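Particle-associated glycoside hydrolase (Acinetobacter phage Fri1, PDB 6C72) probably cleaves the capsular polysaccharide of Acinetobacter baumannii as a trimeric tailspike depolymerase, stripping the host capsule during phage entry. Local coordinates at residues 177-182 with 203-209. Residues are numbered along the deposited sequence; the frame is centred on the assembly and turned at random.
Sequences HGTFWH and NLKMLGS
W181 lays the CE3 corner of its indole against M206 CE at 3.6 Å, while both methyls of L204 close on the same corner; on this evidence the three form an apolar cluster inside a right-handed parallel beta-helix, the fold usual for phage tailspikes. Strands 179-182 and 204-207 are neighbours on one face of that helix, pairing in parallel. K205 N donates to T179 O, W181 N to K205 O (2.8 Å), and L207 N to W181 O, longer at 3.2 Å and 41° out of the carbonyl plane. W181 CB stands on the same side of the strands as M206, and with CG anti to the backbone N (chi1 -169°) the indole lies beside its own carbonyl carbon; NE1 is satisfied by A137 O on the preceding coil. M206, side by side with W181 and bent at chi3, brings its methyl to CE3 and CZ3. On the other face of the strands F180 CD1 meets L207 CD1 at 3.7 Å, and the F180 ring stacks on H134. At the N-terminal end one water joins H177 ND1, T179 N and N203 O, bridging the two segments. H182 is gripped differently: L207 CB sits over its ring face, 4.0 Å from the centroid, while ND1 donates to S209 O at 2.8 Å, that oxygen lying only 2° out of the imidazole plane.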
ATOM      1  N   HIS A 177     -30.519   9.652   5.526  1.00 30.02           N
ATOM      2  CA  HIS A 177     -31.098   8.365   5.177  1.00 29.72           C
ATOM      3  C   HIS A 177     -32.619   8.447   5.206  1.00 29.75           C
ATOM      4  O   HIS A 177     -33.207   9.156   6.030  1.00 30.03           O
ATOM      5  CB  HIS A 177     -30.584   7.278   6.118  1.00 29.87           C
ATOM      6  CG  HIS A 177     -29.160   6.900   5.859  1.00 29.68           C
ATOM      7  ND1 HIS A 177     -28.763   6.260   4.706  1.00 29.15           N
ATOM      8  CD2 HIS A 177     -28.037   7.101   6.586  1.00 29.95           C
ATOM      9  CE1 HIS A 177     -27.457   6.077   4.736  1.00 28.99           C
ATOM     10  NE2 HIS A 177     -26.991   6.576   5.866  1.00 29.50           N
ATOM     11  N   GLY A 178     -33.254   7.758   4.263  1.00 29.35           N
ATOM     12  CA  GLY A 178     -34.703   7.689   4.234  1.00 30.45           C
ATOM     13  C   GLY A 178     -35.225   6.331   4.667  1.00 30.79           C
ATOM     14  O   GLY A 178     -36.387   6.197   5.043  1.00 31.81           O
ATOM     15  N   THR A 179     -34.377   5.311   4.611  1.00 31.57           N
ATOM     16  CA  THR A 179     -34.745   3.965   5.012  1.00 31.61           C
ATOM     17  C   THR A 179     -34.144   3.690   6.385  1.00 31.96           C
ATOM     18  O   THR A 179     -32.931   3.836   6.572  1.00 32.01           O
ATOM     19  CB  THR A 179     -34.251   2.946   3.986  1.00 31.32           C
ATOM     20  OG1 THR A 179     -34.796   3.262   2.702  1.00 31.14           O
ATOM     21  CG2 THR A 179     -34.677   1.523   4.379  1.00 31.39           C
ATOM     22  N   PHE A 180     -34.989   3.306   7.343  1.00 30.72           N
ATOM     23  CA  PHE A 180     -34.548   2.960   8.693  1.00 30.59           C
ATOM     24  C   PHE A 180     -34.918   1.505   8.963  1.00 30.86           C
ATOM     25  O   PHE A 180     -36.094   1.182   9.187  1.00 31.90           O
ATOM     26  CB  PHE A 180     -35.168   3.887   9.738  1.00 31.43           C
ATOM     27  CG  PHE A 180     -34.811   5.328   9.545  1.00 31.26           C
ATOM     28  CD1 PHE A 180     -33.628   5.835  10.069  1.00 30.55           C
ATOM     29  CD2 PHE A 180     -35.663   6.189   8.853  1.00 31.90           C
ATOM     30  CE1 PHE A 180     -33.297   7.168   9.886  1.00 30.46           C
ATOM     31  CE2 PHE A 180     -35.337   7.518   8.668  1.00 31.77           C
ATOM     32  CZ  PHE A 180     -34.167   8.012   9.185  1.00 31.06           C
ATOM     33  N   TRP A 181     -33.905   0.646   9.013  1.00 30.00           N
ATOM     34  CA  TRP A 181     -34.101  -0.800   9.009  1.00 30.12           C
ATOM     35  C   TRP A 181     -33.911  -1.336  10.427  1.00 30.24           C
ATOM     36  O   TRP A 181     -32.807  -1.265  10.984  1.00 29.51           O
ATOM     37  CB  TRP A 181     -33.131  -1.434   8.020  1.00 29.21           C
ATOM     38  CG  TRP A 181     -33.382  -2.865   7.709  1.00 29.41           C
ATOM     39  CD1 TRP A 181     -34.445  -3.613   8.085  1.00 30.34           C
ATOM     40  CD2 TRP A 181     -32.520  -3.733   6.962  1.00 28.74           C
ATOM     41  NE1 TRP A 181     -34.311  -4.891   7.620  1.00 30.28           N
ATOM     42  CE2 TRP A 181     -33.139  -4.992   6.920  1.00 29.31           C
ATOM     43  CE3 TRP A 181     -31.279  -3.565   6.332  1.00 27.82           C
ATOM     44  CZ2 TRP A 181     -32.560  -6.091   6.274  1.00 28.97           C
ATOM     45  CZ3 TRP A 181     -30.705  -4.654   5.688  1.00 27.51           C
ATOM     46  CH2 TRP A 181     -31.346  -5.900   5.664  1.00 28.08           C
ATOM     47  N   HIS A 182     -34.991  -1.842  11.015  1.00 31.26           N
ATOM     48  CA  HIS A 182     -34.986  -2.440  12.341  1.00 31.58           C
ATOM     49  C   HIS A 182     -35.166  -3.941  12.217  1.00 31.69           C
ATOM     50  O   HIS A 182     -35.550  -4.457  11.167  1.00 31.80           O
ATOM     51  CB  HIS A 182     -36.115  -1.912  13.235  1.00 32.86           C
ATOM     52  CG  HIS A 182     -36.267  -0.424  13.269  1.00 33.09           C
ATOM     53  ND1 HIS A 182     -36.116   0.308  14.427  1.00 33.43           N
ATOM     54  CD2 HIS A 182     -36.635   0.461  12.311  1.00 33.17           C
ATOM     55  CE1 HIS A 182     -36.361   1.581  14.177  1.00 33.69           C
ATOM     56  NE2 HIS A 182     -36.668   1.700  12.898  1.00 33.50           N
ATOM     57  N   ASN A 203     -27.048   2.270   1.373  1.00 27.42           N
ATOM     58  CA  ASN A 203     -27.957   3.412   1.286  1.00 28.08           C
ATOM     59  C   ASN A 203     -29.103   3.304   2.293  1.00 28.36           C
ATOM     60  O   ASN A 203     -30.267   3.509   1.954  1.00 29.31           O
ATOM     61  CB  ASN A 203     -28.509   3.577  -0.140  1.00 29.09           C
ATOM     62  CG  ASN A 203     -27.429   3.838  -1.168  1.00 29.05           C
ATOM     63  OD1 ASN A 203     -26.251   3.840  -0.846  1.00 28.29           O
ATOM     64  ND2 ASN A 203     -27.829   4.063  -2.409  1.00 30.03           N
ATOM     65  N   LEU A 204     -28.770   3.005   3.545  1.00 27.69           N
ATOM     66  CA  LEU A 204     -29.797   2.957   4.578  1.00 28.08           C
ATOM     67  C   LEU A 204     -29.151   3.121   5.944  1.00 27.36           C
ATOM     68  O   LEU A 204     -27.930   3.068   6.086  1.00 26.56           O
ATOM     69  CB  LEU A 204     -30.616   1.658   4.495  1.00 28.55           C
ATOM     70  CG  LEU A 204     -29.918   0.294   4.477  1.00 27.97           C
ATOM     71  CD1 LEU A 204     -29.443  -0.154   5.857  1.00 27.33           C
ATOM     72  CD2 LEU A 204     -30.862  -0.747   3.864  1.00 28.79           C
ATOM     73  N   LYS A 205     -30.001   3.309   6.950  1.00 27.82           N
ATOM     74  CA  LYS A 205     -29.595   3.377   8.346  1.00 27.41           C
ATOM     75  C   LYS A 205     -30.240   2.228   9.112  1.00 27.71           C
ATOM     76  O   LYS A 205     -31.421   1.924   8.908  1.00 28.60           O
ATOM     77  CB  LYS A 205     -29.998   4.710   8.984  1.00 27.89           C
ATOM     78  CG  LYS A 205     -29.538   4.850  10.419  1.00 27.60           C
ATOM     79  CD  LYS A 205     -29.497   6.299  10.846  1.00 27.90           C
ATOM     80  CE  LYS A 205     -28.876   6.459  12.227  1.00 27.65           C
ATOM     81  NZ  LYS A 205     -28.711   7.896  12.608  1.00 27.96           N
ATOM     82  N   MET A 206     -29.468   1.583   9.979  1.00 31.06           N
ATOM     83  CA  MET A 206     -29.960   0.496  10.813  1.00 30.65           C
ATOM     84  C   MET A 206     -30.080   0.991  12.248  1.00 30.87           C
ATOM     85  O   MET A 206     -29.175   1.653  12.757  1.00 31.15           O
ATOM     86  CB  MET A 206     -29.042  -0.732  10.726  1.00 30.27           C
ATOM     87  CG  MET A 206     -28.828  -1.259   9.298  1.00 30.46           C
ATOM     88  SD  MET A 206     -27.707  -2.695   9.130  1.00 30.21           S
ATOM     89  CE  MET A 206     -28.830  -4.048   8.929  1.00 30.20           C
ATOM     90  N   LEU A 207     -31.203   0.683  12.891  1.00 28.65           N
ATOM     91  CA  LEU A 207     -31.509   1.169  14.229  1.00 29.22           C
ATOM     92  C   LEU A 207     -31.717  -0.002  15.178  1.00 29.59           C
ATOM     93  O   LEU A 207     -32.294  -1.029  14.803  1.00 29.96           O
ATOM     94  CB  LEU A 207     -32.778   2.070  14.223  1.00 30.42           C
ATOM     95  CG  LEU A 207     -32.617   3.386  13.459  1.00 30.26           C
ATOM     96  CD1 LEU A 207     -33.940   4.152  13.371  1.00 31.61           C
ATOM     97  CD2 LEU A 207     -31.536   4.274  14.071  1.00 29.60           C
ATOM     98  N   GLY A 208     -31.290   0.186  16.433  1.00 31.22           N
ATOM     99  CA  GLY A 208     -31.358  -0.875  17.423  1.00 31.55           C
ATOM    100  C   GLY A 208     -32.730  -1.120  18.021  1.00 31.89           C
ATOM    101  O   GLY A 208     -32.986  -2.231  18.498  1.00 32.17           O
ATOM    102  N   SER A 209     -33.621  -0.120  18.011  1.00 35.66           N
ATOM    103  CA  SER A 209     -34.953  -0.336  18.559  1.00 35.97           C
ATOM    104  C   SER A 209     -35.662  -1.385  17.719  1.00 35.24           C
ATOM    105  O   SER A 209     -35.487  -1.444  16.499  1.00 34.57           O
ATOM    106  CB  SER A 209     -35.758   0.973  18.621  1.00 36.41           C
ATOM    107  OG  SER A 209     -36.088   1.496  17.342  1.00 35.86           O
TER
HETATM  108  O   HOH W   1     -31.490   5.694   3.269  1.00 25.78           O